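Local structure of WYL1 (Ruminococcus sp., 6OAW) at residues I221-Y226 and L239-D244; W93-I98 and S112-K117; S34-D39 and V53-F58; V319-K324 and N358-D363. The protein is a WYL-domain protein that probably acts as an accessory modulator of a Type VI-D CRISPR-Cas system in bacterial immunity. One frame throughout, in Å; residues are numbered along the deposited sequence.

Contact 1 (I221-Y226 and L239-D244)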
loop_
_atom_site.group_PDB
_atom_site.type_symbol
_atom_site.label_atom_id
_atom_site.label_comp_id
_atom_site.label_asym_id
_atom_site.label_seq_id
_atom_site.Cartn_x
_atom_site.Cartn_y
_atom_site.Cartn_z
ATOM N N ILE B 221 27.691 9.531 18.416
ATOM C CA ILE B 221 27.328 10.971 18.258
ATOM C C ILE B 221 26.361 11.357 19.381
ATOM O O ILE B 221 25.901 10.457 20.118
ATOM C CB ILE B 221 26.740 11.242 16.863
ATOM C CG1 ILE B 221 25.403 10.536 16.639
ATOM C CG2 ILE B 221 27.743 10.868 15.791
ATOM C CD1 ILE B 221 24.695 10.968 15.362
ATOM N N ARG B 222 26.087 12.655 19.502
ATOM C CA ARG B 222 25.118 13.226 20.467
ATOM C C ARG B 222 23.920 13.751 19.677
ATOM O O ARG B 222 24.131 14.472 18.680
ATOM C CB ARG B 222 25.797 14.297 21.316
ATOM C CG ARG B 222 26.892 13.739 22.215
ATOM C CD ARG B 222 27.456 14.781 23.156
ATOM N NE ARG B 222 28.247 15.732 22.397
ATOM C CZ ARG B 222 28.483 16.991 22.762
ATOM N NH1 ARG B 222 27.968 17.483 23.877
ATOM N NH2 ARG B 222 29.225 17.766 21.992
ATOM N N LEU B 223 22.713 13.336 20.077
ATOM C CA LEU B 223 21.436 13.750 19.451
ATOM C C LEU B 223 20.598 14.502 20.471
ATOM O O LEU B 223 20.522 14.054 21.616
ATOM C CB LEU B 223 20.657 12.521 19.002
ATOM C CG LEU B 223 21.358 11.617 17.997
ATOM C CD1 LEU B 223 20.488 10.407 17.718
ATOM C CD2 LEU B 223 21.666 12.367 16.711
ATOM N N ILE B 224 19.950 15.575 20.024
ATOM C CA ILE B 224 18.816 16.239 20.725
ATOM C C ILE B 224 17.584 15.971 19.871
ATOM O O ILE B 224 17.379 16.652 18.870
ATOM C CB ILE B 224 19.074 17.743 20.941
ATOM C CG1 ILE B 224 20.439 18.011 21.589
ATOM C CG2 ILE B 224 17.931 18.335 21.764
ATOM C CD1 ILE B 224 20.830 19.470 21.634
ATOM N N PRO B 225 16.794 14.920 20.175
ATOM C CA PRO B 225 15.656 14.540 19.342
ATOM C C PRO B 225 14.630 15.669 19.230
ATOM O O PRO B 225 14.449 16.370 20.196
ATOM C CB PRO B 225 15.017 13.362 20.092
ATOM C CG PRO B 225 16.141 12.820 20.947
ATOM C CD PRO B 225 16.938 14.044 21.348
ATOM N N TYR B 226 13.978 15.804 18.080
ATOM C CA TYR B 226 12.861 16.760 17.879
ATOM C C TYR B 226 11.565 15.996 17.573
ATOM O O TYR B 226 10.607 16.086 18.329
ATOM C CB TYR B 226 13.206 17.785 16.798
ATOM C CG TYR B 226 12.175 18.874 16.730
ATOM C CD1 TYR B 226 12.228 19.983 17.557
ATOM C CD2 TYR B 226 11.084 18.727 15.898
ATOM C CE1 TYR B 226 11.232 20.946 17.528
ATOM C CE2 TYR B 226 10.087 19.684 15.842
ATOM C CZ TYR B 226 10.158 20.788 16.670
ATOM O OH TYR B 226 9.180 21.716 16.579
ATOM N N LEU B 239 14.455 10.320 12.335
ATOM C CA LEU B 239 14.526 11.203 13.522
ATOM C C LEU B 239 15.032 12.568 13.066
ATOM O O LEU B 239 16.215 12.673 12.705
ATOM C CB LEU B 239 15.459 10.620 14.580
ATOM C CG LEU B 239 15.683 11.536 15.775
ATOM C CD1 LEU B 239 14.368 11.908 16.435
ATOM C CD2 LEU B 239 16.604 10.882 16.788
ATOM N N VAL B 240 14.159 13.568 13.046
ATOM C CA VAL B 240 14.586 14.982 12.890
ATOM C C VAL B 240 15.073 15.458 14.254
ATOM O O VAL B 240 14.389 15.227 15.240
ATOM C CB VAL B 240 13.480 15.877 12.307
ATOM C CG1 VAL B 240 13.958 17.312 12.183
ATOM C CG2 VAL B 240 13.008 15.375 10.954
ATOM N N CYS B 241 16.267 16.033 14.315
ATOM C CA CYS B 241 16.961 16.310 15.601
ATOM C C CYS B 241 18.041 17.375 15.415
ATOM O O CYS B 241 18.273 17.776 14.278
ATOM C CB CYS B 241 17.598 15.031 16.122
ATOM S SG CYS B 241 18.835 14.369 14.982
ATOM N N LEU B 242 18.704 17.772 16.500
ATOM C CA LEU B 242 20.041 18.416 16.413
ATOM C C LEU B 242 21.089 17.338 16.678
ATOM O O LEU B 242 20.826 16.477 17.544
ATOM C CB LEU B 242 20.176 19.566 17.410
ATOM C CG LEU B 242 19.007 20.548 17.457
ATOM C CD1 LEU B 242 19.385 21.781 18.258
ATOM C CD2 LEU B 242 18.551 20.945 16.059
ATOM N N SER B 243 22.196 17.372 15.931
ATOM C CA SER B 243 23.312 16.406 16.050
ATOM C C SER B 243 24.659 17.136 16.007
ATOM O O SER B 243 24.733 18.219 15.393
ATOM C CB SER B 243 23.214 15.389 14.985
ATOM O OG SER B 243 24.396 14.605 14.932
ATOM N N ASP B 244 25.674 16.556 16.653
ATOM C CA ASP B 244 27.056 17.098 16.697
ATOM C C ASP B 244 27.930 16.328 15.697
ATOM O O ASP B 244 29.143 16.498 15.729
ATOM C CB ASP B 244 27.598 17.040 18.128
ATOM C CG ASP B 244 28.013 15.642 18.564
ATOM O OD1 ASP B 244 27.756 14.692 17.797
ATOM O OD2 ASP B 244 28.633 15.516 19.643
#
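Asp244 OD2 is gripped by two nitrogens of the Arg222 guanidinium. Arg222 NE makes the main bond at 2.8 Å, a salt bridge. Arg222 NH2 adds a weak one to the same oxygen. The carboxylate and guanidinium planes stand 64° apart, and Arg222 NE meets OD2 from above the carboxylate plane. The other oxygen turns to the backbone: Arg222 N donates to Asp244 OD1 at 3.1 Å, nearly straight at 173°. Asp244 N returns a bond to Arg222 O. With chi1 at 76°, Asp244 CG sits between its own N and carbonyl carbon, on the side of Arg222. An alanine at Asp244 would probably leave Arg222 N without this acceptor and deprive the guanidinium of one of its carboxylates. Arg222 NH1 has a second carboxylate, that of Glu275.

The strands then pair in antiparallel fashion. Ile224 N bonds to Leu242 O at 2.8 Å, and Leu242 N to Ile224 O. Tyr226 N bonds to Val240 O. One face of the pair carries Leu223, Pro225, Cys241 and Ser243. There Leu223 CD2 lies 3.9 Å from Cys241 SG, and Leu223 CD1 meets Leu239 CD2 at 4.0 Å. Leu239 probably matches the leucine of the motif that names WYL domains. The curled antiparallel sheet is consistent with the Sm-like fold of that family.

The hairpin lies inside the sheet. Strand 205-211 flanks segment 221-226, and strand 253-258 flanks segment 239-244, where Tyr257 OH reaches Ser243 OG. Helix 287-298 packs on Tyr226, Val240 and Leu242.

Contact 2 (W93-I98 and S112-K117)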
loop_
_atom_site.group_PDB
_atom_site.type_symbol
_atom_site.label_atom_id
_atom_site.label_comp_id
_atom_site.label_asym_id
_atom_site.label_seq_id
_atom_site.Cartn_x
_atom_site.Cartn_y
_atom_site.Cartn_z
ATOM N N TRP B 93 -6.474 -2.419 22.810
ATOM C CA TRP B 93 -6.532 -0.988 22.435
ATOM C C TRP B 93 -7.911 -0.679 21.853
ATOM O O TRP B 93 -8.363 0.473 22.020
ATOM C CB TRP B 93 -5.401 -0.565 21.493
ATOM C CG TRP B 93 -5.509 -1.075 20.094
ATOM C CD1 TRP B 93 -4.949 -2.222 19.604
ATOM C CD2 TRP B 93 -6.110 -0.411 18.967
ATOM N NE1 TRP B 93 -5.222 -2.346 18.270
ATOM C CE2 TRP B 93 -5.917 -1.245 17.847
ATOM C CE3 TRP B 93 -6.775 0.813 18.783
ATOM C CZ2 TRP B 93 -6.386 -0.903 16.578
ATOM C CZ3 TRP B 93 -7.257 1.147 17.531
ATOM C CH2 TRP B 93 -7.067 0.295 16.441
ATOM N N GLN B 94 -8.512 -1.630 21.137
ATOM C CA GLN B 94 -9.778 -1.379 20.405
ATOM C C GLN B 94 -10.909 -1.306 21.426
ATOM O O GLN B 94 -11.812 -0.520 21.205
ATOM C CB GLN B 94 -10.058 -2.419 19.325
ATOM C CG GLN B 94 -8.968 -2.451 18.286
ATOM C CD GLN B 94 -9.300 -3.362 17.147
ATOM O OE1 GLN B 94 -10.257 -3.118 16.419
ATOM N NE2 GLN B 94 -8.462 -4.373 16.950
ATOM N N ILE B 95 -10.796 -2.021 22.544
ATOM C CA ILE B 95 -11.763 -1.923 23.673
ATOM C C ILE B 95 -11.545 -0.585 24.378
ATOM O O ILE B 95 -12.529 0.122 24.573
ATOM C CB ILE B 95 -11.649 -3.116 24.630
ATOM C CG1 ILE B 95 -11.905 -4.424 23.882
ATOM C CG2 ILE B 95 -12.559 -2.951 25.838
ATOM C CD1 ILE B 95 -13.232 -4.505 23.158
ATOM N N GLU B 96 -10.306 -0.225 24.687
ATOM C CA GLU B 96 -9.975 1.023 25.423
ATOM C C GLU B 96 -10.298 2.273 24.590
ATOM O O GLU B 96 -10.542 3.319 25.188
ATOM C CB GLU B 96 -8.533 0.948 25.901
ATOM C CG GLU B 96 -8.412 -0.017 27.077
ATOM C CD GLU B 96 -7.019 -0.427 27.474
ATOM O OE1 GLU B 96 -6.066 -0.080 26.736
ATOM O OE2 GLU B 96 -6.901 -1.097 28.515
ATOM N N GLU B 97 -10.337 2.165 23.267
ATOM C CA GLU B 97 -10.658 3.283 22.358
ATOM C C GLU B 97 -12.148 3.640 22.463
ATOM O O GLU B 97 -12.510 4.737 22.100
ATOM C CB GLU B 97 -10.303 2.880 20.924
ATOM C CG GLU B 97 -10.530 3.968 19.905
ATOM C CD GLU B 97 -10.155 3.550 18.491
ATOM O OE1 GLU B 97 -10.638 2.507 18.029
ATOM O OE2 GLU B 97 -9.372 4.270 17.857
ATOM N N ILE B 98 -13.007 2.731 22.910
ATOM C CA ILE B 98 -14.466 3.011 23.015
ATOM C C ILE B 98 -14.681 4.301 23.832
ATOM O O ILE B 98 -14.131 4.440 24.931
ATOM C CB ILE B 98 -15.201 1.809 23.608
ATOM C CG1 ILE B 98 -15.066 0.584 22.705
ATOM C CG2 ILE B 98 -16.669 2.167 23.895
ATOM C CD1 ILE B 98 -15.582 -0.697 23.355
ATOM N N SER B 112 -19.290 -6.162 22.981
ATOM C CA SER B 112 -19.805 -7.397 22.329
ATOM C C SER B 112 -19.855 -7.217 20.804
ATOM O O SER B 112 -19.526 -8.168 20.100
ATOM C CB SER B 112 -21.153 -7.806 22.860
ATOM O OG SER B 112 -21.086 -7.941 24.255
ATOM N N TYR B 113 -20.309 -6.066 20.310
ATOM C CA TYR B 113 -20.356 -5.779 18.856
ATOM C C TYR B 113 -18.947 -5.906 18.267
ATOM O O TYR B 113 -18.827 -6.472 17.170
ATOM C CB TYR B 113 -20.946 -4.392 18.559
ATOM C CG TYR B 113 -20.590 -3.832 17.200
ATOM C CD1 TYR B 113 -21.315 -4.191 16.067
ATOM C CD2 TYR B 113 -19.521 -2.969 17.019
ATOM C CE1 TYR B 113 -21.012 -3.694 14.809
ATOM C CE2 TYR B 113 -19.194 -2.475 15.763
ATOM C CZ TYR B 113 -19.955 -2.818 14.652
ATOM O OH TYR B 113 -19.609 -2.383 13.391
ATOM N N LEU B 114 -17.923 -5.362 18.940
ATOM C CA LEU B 114 -16.515 -5.411 18.457
ATOM C C LEU B 114 -15.971 -6.856 18.504
ATOM O O LEU B 114 -15.304 -7.298 17.547
ATOM C CB LEU B 114 -15.627 -4.496 19.310
ATOM C CG LEU B 114 -15.653 -3.008 18.968
ATOM C CD1 LEU B 114 -14.898 -2.209 20.019
ATOM C CD2 LEU B 114 -15.038 -2.741 17.602
ATOM N N ILE B 115 -16.120 -7.541 19.625
ATOM C CA ILE B 115 -15.618 -8.939 19.784
ATOM C C ILE B 115 -16.212 -9.773 18.645
ATOM O O ILE B 115 -15.433 -10.392 17.927
ATOM C CB ILE B 115 -15.963 -9.516 21.168
ATOM C CG1 ILE B 115 -15.276 -8.741 22.296
ATOM C CG2 ILE B 115 -15.643 -10.994 21.237
ATOM C CD1 ILE B 115 -13.874 -8.328 21.969
ATOM N N SER B 116 -17.527 -9.719 18.436
ATOM C CA SER B 116 -18.222 -10.538 17.413
ATOM C C SER B 116 -17.714 -10.219 16.003
ATOM O O SER B 116 -17.639 -11.152 15.209
ATOM C CB SER B 116 -19.714 -10.400 17.475
ATOM O OG SER B 116 -20.298 -10.856 16.261
ATOM N N LYS B 117 -17.438 -8.957 15.674
ATOM C CA LYS B 117 -17.051 -8.556 14.293
ATOM C C LYS B 117 -15.572 -8.919 14.081
ATOM O O LYS B 117 -15.213 -9.315 12.945
ATOM C CB LYS B 117 -17.407 -7.080 14.069
ATOM C CG LYS B 117 -16.648 -6.327 12.984
ATOM C CD LYS B 117 -17.321 -4.984 12.589
#
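Leu114 CD1 is the methyl on which most of the apolar contact turns. Ile98 CD1 meets it tip to tip at 3.7 Å. Ile98 has chi2 at 171°, which extends CD1 away from CA and toward the helix of Leu114. Ile95 CD1 also reaches Leu114 CD1, at 4.2 Å. A second methyl pair lies beside these: Ile95 CD1 and Ile115 CD1 are 4.1 Å apart, and the two isoleucine side chains cross at about a right angle. These are plain van der Waals contacts between branch ends.

One contact joins a methyl to the backbone. Leu114 CD1 comes within 3.7 Å of Gln94 O. No hydrogen bond links the two segments.

The contact packs the short helix 92-96 and the residues just after it against helix 104-122, the next helix in the chain. Their CA atoms are nearest at Ile95 and Leu114, 7.9 Å apart. Ile98 also touches Ile110 and Lys111 of the longer helix, while helix 151-156 adds Tyr152 to Ile95 and Val156 to Ile115.

Gln94 is the polar side chain at this interface. Its CG lies over the centre of the Trp93 ring, 3.3 Å above the ring plane. Its NE2 bonds back to Phe90 O, and the side chain touches Leu118 of helix 104-122. Leu114 also packs on Tyr113 of the second subunit, and Glu97 packs on Lys117 of that subunit.

Contact 3 (S34-D39 and V53-F58); sequences SVIIKD and VSMSSF
Helix 30-44 and the first turn of helix 55-71 approach with CA atoms 8.4 Å apart at Ile37 and Met55, and 8.7 Å apart at Ile36 and Phe58. A strand followed by these two helices, with a loop between them, is consistent with a ribbon-helix-helix fold in the N-terminal part of the protein. The contact joins helix 30-44 to helix 55-71.

Met55, modelled as selenomethionine, carries one half of the contact. Its CG is anti to the backbone N (chi1 175°), and the chain then bends at chi2 and chi3. The bends bring the SE and CE end across the isoleucines at about a right angle. Met55 SE lies 3.7 Å from Ile36 CG2. Met55 CE touches Ile37 CD1 at 3.6 Å.

Phe58 carries the other half. Its CE2 lies 3.8 Å from Ile36 O, and its CZ lies 3.9 Å from Asp39 CB. The backbone atoms Ile36 O and Asp39 C approach the ring obliquely. The ring thus packs beside helix backbone atoms as well as Ile36 CG2. Ile184 of helix 177-184 and Phe43 also touch Phe58.

The carboxylate of Asp39 is held by other groups. Its OD2 forms a salt bridge with Arg180 NE and a hydrogen bond with Tyr172 OH. Tyr172 and Tyr169 also pack on Ile36.

Ser54 holds the N-cap position of the second helix. Its OG accepts a hydrogen bond from Ser57 N at 3.1 Å, with an N-H...O angle of 161°.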
loop_
_atom_site.group_PDB
_atom_site.type_symbol
_atom_site.label_atom_id
_atom_site.label_comp_id
_atom_site.label_asym_id
_atom_site.label_seq_id
_atom_site.Cartn_x
_atom_site.Cartn_y
_atom_site.Cartn_z
ATOM N N SER B 34 6.246 -13.654 2.345
ATOM C CA SER B 34 7.252 -13.019 1.472
ATOM C C SER B 34 7.521 -11.582 1.973
ATOM O O SER B 34 8.672 -11.150 1.908
ATOM C CB SER B 34 6.807 -13.068 0.048
ATOM O OG SER B 34 5.789 -12.134 -0.112
ATOM N N VAL B 35 6.524 -10.876 2.508
ATOM C CA VAL B 35 6.760 -9.557 3.177
ATOM C C VAL B 35 7.685 -9.739 4.392
ATOM O O VAL B 35 8.650 -8.968 4.537
ATOM C CB VAL B 35 5.459 -8.835 3.557
ATOM C CG1 VAL B 35 5.741 -7.597 4.410
ATOM C CG2 VAL B 35 4.662 -8.435 2.323
ATOM N N ILE B 36 7.452 -10.746 5.215
ATOM C CA ILE B 36 8.251 -10.987 6.457
ATOM C C ILE B 36 9.702 -11.380 6.106
ATOM O O ILE B 36 10.595 -10.813 6.710
ATOM C CB ILE B 36 7.535 -12.010 7.338
ATOM C CG1 ILE B 36 6.262 -11.402 7.921
ATOM C CG2 ILE B 36 8.434 -12.566 8.426
ATOM C CD1 ILE B 36 5.304 -12.436 8.446
ATOM N N ILE B 37 9.916 -12.304 5.169
ATOM C CA ILE B 37 11.239 -12.692 4.588
ATOM C C ILE B 37 12.002 -11.448 4.100
ATOM O O ILE B 37 13.173 -11.276 4.493
ATOM C CB ILE B 37 11.029 -13.761 3.481
ATOM C CG1 ILE B 37 10.857 -15.143 4.107
ATOM C CG2 ILE B 37 12.135 -13.779 2.441
ATOM C CD1 ILE B 37 12.129 -15.665 4.752
ATOM N N LYS B 38 11.380 -10.626 3.253
ATOM C CA LYS B 38 11.990 -9.366 2.744
ATOM C C LYS B 38 12.377 -8.507 3.954
ATOM O O LYS B 38 13.574 -8.122 4.047
ATOM C CB LYS B 38 11.067 -8.605 1.780
ATOM C CG LYS B 38 10.750 -9.309 0.465
ATOM N N ASP B 39 11.444 -8.231 4.873
ATOM C CA ASP B 39 11.719 -7.271 5.972
ATOM C C ASP B 39 12.881 -7.829 6.807
ATOM O O ASP B 39 13.739 -7.048 7.194
ATOM C CB ASP B 39 10.518 -6.986 6.868
ATOM C CG ASP B 39 9.355 -6.291 6.181
ATOM O OD1 ASP B 39 9.540 -5.833 5.049
ATOM O OD2 ASP B 39 8.247 -6.248 6.800
ATOM N N VAL B 53 19.508 -12.979 12.170
ATOM C CA VAL B 53 18.497 -13.170 13.258
ATOM C C VAL B 53 17.617 -14.342 12.836
ATOM O O VAL B 53 17.312 -14.436 11.646
ATOM C CB VAL B 53 17.670 -11.895 13.527
ATOM C CG1 VAL B 53 16.730 -11.546 12.385
ATOM C CG2 VAL B 53 16.874 -11.986 14.816
ATOM N N SER B 54 17.266 -15.233 13.753
ATOM C CA SER B 54 16.329 -16.339 13.460
ATOM C C SER B 54 14.949 -15.750 13.163
ATOM O O SER B 54 14.620 -14.650 13.624
ATOM C CB SER B 54 16.279 -17.298 14.604
ATOM O OG SER B 54 15.597 -16.711 15.713
HETATM N N MSE B 55 14.167 -16.505 12.382
HETATM C CA MSE B 55 12.795 -16.171 12.060
HETATM C C MSE B 55 11.985 -16.023 13.367
HETATM O O MSE B 55 11.130 -15.142 13.434
HETATM C CB MSE B 55 12.217 -17.250 11.128
HETATM C CG MSE B 55 10.735 -17.088 10.799
HETATM SE SE MSE B 55 10.374 -15.309 9.998
HETATM C CE MSE B 55 10.857 -15.580 8.125
ATOM N N SER B 56 12.226 -16.871 14.360
ATOM C CA SER B 56 11.512 -16.867 15.656
ATOM C C SER B 56 11.748 -15.518 16.353
ATOM O O SER B 56 10.781 -14.894 16.826
ATOM C CB SER B 56 11.926 -18.040 16.527
ATOM O OG SER B 56 11.410 -19.269 16.019
ATOM N N SER B 57 12.999 -15.087 16.419
ATOM C CA SER B 57 13.406 -13.820 17.070
ATOM C C SER B 57 12.729 -12.655 16.337
ATOM O O SER B 57 12.184 -11.765 17.002
ATOM C CB SER B 57 14.922 -13.702 17.093
ATOM O OG SER B 57 15.335 -12.342 17.121
ATOM N N PHE B 58 12.734 -12.676 15.006
ATOM C CA PHE B 58 12.163 -11.588 14.190
ATOM C C PHE B 58 10.640 -11.544 14.444
ATOM O O PHE B 58 10.101 -10.458 14.688
ATOM C CB PHE B 58 12.578 -11.753 12.729
ATOM C CG PHE B 58 12.223 -10.566 11.881
ATOM C CD1 PHE B 58 12.957 -9.402 11.965
ATOM C CD2 PHE B 58 11.125 -10.589 11.040
ATOM C CE1 PHE B 58 12.611 -8.277 11.228
ATOM C CE2 PHE B 58 10.784 -9.472 10.296
ATOM C CZ PHE B 58 11.543 -8.324 10.373
#

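Contact 4 (V319-K324 and N358-D363). Unlike the reference sequence in segment 319-324: Arg323 (reference Gly).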
loop_
_atom_site.group_PDB
_atom_site.type_symbol
_atom_site.label_atom_id
_atom_site.label_comp_id
_atom_site.label_asym_id
_atom_site.label_seq_id
_atom_site.Cartn_x
_atom_site.Cartn_y
_atom_site.Cartn_z
ATOM N N VAL B 319 7.772 19.301 -19.449
ATOM C CA VAL B 319 6.932 20.122 -18.530
ATOM C C VAL B 319 5.664 19.325 -18.217
ATOM O O VAL B 319 5.266 19.323 -17.045
ATOM C CB VAL B 319 6.608 21.503 -19.127
ATOM C CG1 VAL B 319 5.503 22.221 -18.353
ATOM C CG2 VAL B 319 7.860 22.365 -19.201
ATOM N N GLU B 320 5.096 18.647 -19.217
ATOM C CA GLU B 320 3.888 17.792 -19.022
ATOM C C GLU B 320 4.258 16.652 -18.063
ATOM O O GLU B 320 3.437 16.353 -17.168
ATOM C CB GLU B 320 3.295 17.305 -20.350
ATOM C CG GLU B 320 1.957 16.604 -20.197
HETATM N N MSE B 321 5.467 16.087 -18.179
HETATM C CA MSE B 321 5.886 14.938 -17.319
HETATM C C MSE B 321 6.096 15.482 -15.902
HETATM O O MSE B 321 5.722 14.824 -14.907
HETATM C CB MSE B 321 7.147 14.270 -17.875
HETATM C CG MSE B 321 6.907 13.442 -19.134
HETATM SE SE MSE B 321 8.613 12.884 -19.991
HETATM C CE MSE B 321 9.506 11.786 -18.630
ATOM N N PHE B 322 6.675 16.677 -15.822
ATOM C CA PHE B 322 6.941 17.378 -14.539
ATOM C C PHE B 322 5.612 17.584 -13.801
ATOM O O PHE B 322 5.563 17.356 -12.580
ATOM C CB PHE B 322 7.694 18.683 -14.799
ATOM C CG PHE B 322 8.095 19.407 -13.544
ATOM C CD1 PHE B 322 7.219 20.288 -12.941
ATOM C CD2 PHE B 322 9.345 19.203 -12.976
ATOM C CE1 PHE B 322 7.580 20.968 -11.784
ATOM C CE2 PHE B 322 9.707 19.889 -11.833
ATOM C CZ PHE B 322 8.812 20.744 -11.217
ATOM N N ARG B 323 4.578 18.009 -14.523
ATOM C CA ARG B 323 3.234 18.281 -13.951
ATOM C C ARG B 323 2.655 16.981 -13.361
ATOM O O ARG B 323 2.008 17.063 -12.294
ATOM C CB ARG B 323 2.305 18.907 -15.004
ATOM C CG ARG B 323 0.877 19.186 -14.517
ATOM N N LYS B 324 2.856 15.836 -14.019
ATOM C CA LYS B 324 2.159 14.554 -13.690
ATOM C C LYS B 324 2.961 13.749 -12.658
ATOM O O LYS B 324 2.335 13.043 -11.879
ATOM C CB LYS B 324 1.947 13.661 -14.926
ATOM C CG LYS B 324 0.825 14.054 -15.884
ATOM N N ASN B 358 16.703 11.658 -14.134
ATOM C CA ASN B 358 17.429 10.507 -14.729
ATOM C C ASN B 358 16.517 9.705 -15.675
ATOM O O ASN B 358 17.075 9.070 -16.577
ATOM C CB ASN B 358 18.089 9.608 -13.682
ATOM C CG ASN B 358 17.134 8.985 -12.688
ATOM O OD1 ASN B 358 15.919 9.076 -12.862
ATOM N ND2 ASN B 358 17.696 8.330 -11.681
ATOM N N LYS B 359 15.183 9.743 -15.514
ATOM C CA LYS B 359 14.245 9.028 -16.416
ATOM C C LYS B 359 13.710 9.924 -17.537
ATOM O O LYS B 359 12.893 9.470 -18.294
ATOM C CB LYS B 359 13.082 8.436 -15.629
ATOM C CG LYS B 359 12.289 9.446 -14.804
ATOM C CD LYS B 359 11.118 8.878 -14.121
ATOM C CE LYS B 359 10.539 9.856 -13.137
ATOM N NZ LYS B 359 11.557 10.251 -12.143
ATOM N N PHE B 360 14.167 11.156 -17.704
ATOM C CA PHE B 360 13.538 12.096 -18.672
ATOM C C PHE B 360 14.235 12.072 -20.029
ATOM O O PHE B 360 13.644 12.575 -20.955
ATOM C CB PHE B 360 13.566 13.511 -18.113
ATOM C CG PHE B 360 12.377 13.888 -17.281
ATOM C CD1 PHE B 360 12.118 13.257 -16.072
ATOM C CD2 PHE B 360 11.541 14.918 -17.682
ATOM C CE1 PHE B 360 11.035 13.646 -15.297
ATOM C CE2 PHE B 360 10.445 15.270 -16.921
ATOM C CZ PHE B 360 10.195 14.639 -15.727
ATOM N N GLY B 361 15.472 11.574 -20.120
ATOM C CA GLY B 361 16.278 11.645 -21.344
ATOM C C GLY B 361 16.278 13.045 -21.925
ATOM O O GLY B 361 16.561 13.970 -21.181
ATOM N N LYS B 362 15.940 13.175 -23.208
ATOM C CA LYS B 362 16.002 14.450 -23.944
ATOM C C LYS B 362 14.971 15.461 -23.426
ATOM O O LYS B 362 15.112 16.632 -23.790
ATOM C CB LYS B 362 15.798 14.194 -25.431
ATOM C CG LYS B 362 14.362 13.903 -25.846
ATOM C CD LYS B 362 14.170 14.027 -27.345
ATOM C CE LYS B 362 12.707 13.898 -27.741
ATOM N N ASP B 363 13.946 15.050 -22.674
ATOM C CA ASP B 363 12.829 15.943 -22.234
ATOM C C ASP B 363 13.195 16.650 -20.919
ATOM O O ASP B 363 12.483 17.572 -20.522
ATOM C CB ASP B 363 11.542 15.134 -22.099
ATOM C CG ASP B 363 11.077 14.626 -23.443
ATOM O OD1 ASP B 363 10.936 15.462 -24.336
ATOM O OD2 ASP B 363 10.879 13.399 -23.577
#
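Met321, modelled as selenomethionine, meets the ring of Phe360 in a Met-aromatic contact. It joins helix 316-324 to the loop between helix 350-357 and strand 364-368, in the C-terminal part of the chain, probably after the WYL domain.

Met321 CB touches the rim of the ring first, 3.6 Å from Phe360 CE2 and 3.7 Å from Phe360 CZ. CG leads on toward the loop. SE stands obliquely to the ring, 4.6 Å from the Phe360 centroid. On another side Met321 SE lies 4.3 Å from Asp363 CB. The chain bends at chi3, 61°, and this places CE over the ring. Met321 CE lies 3.7 Å from the Phe360 centroid and only 8° off the ring normal, a CH-pi contact over the face. The same methyl comes within 4.1 Å of Lys359 O.

Other aromatic rings meet Phe360. Phe357 packs with it edge to face, and Tyr356 meets it at an inclined angle. An alanine at Phe360 would probably open a gap between Met321 and these rings and leave the selenomethionine end freer to turn.

Asp363 N bonds to Phe360 O within the loop. Asp363 OD1 reaches Thr315 OG1, just before the helix. Lys359 turns its NZ to Tyr356 O, and it packs on Asn358 of the second subunit.

The ring of Phe360 also meets the helix backbone at its edge. Phe322 N lies near the ring plane, 4.1 Å from Phe360 CZ.

The four contacts lie in series along the chain, in the order contact 3, contact 2, contact 1, contact 4, and none touches another. Contacts 3 and 2 belong to the N-terminal part, with centres about 30 Å apart. Helix 92-96 of contact 2 is the next helix after helix 55-71 of contact 3. Contact 1 lies in the antiparallel sheet that probably belongs to the WYL domain. It and contact 3 are on opposite sides of the chain's centre. Contacts 2 and 4 are the farthest apart, about 49 Å between centres, yet both touch the second subunit. Contact 3 touches it too, at Ser34. Contact 1 alone of the four meets no other chain.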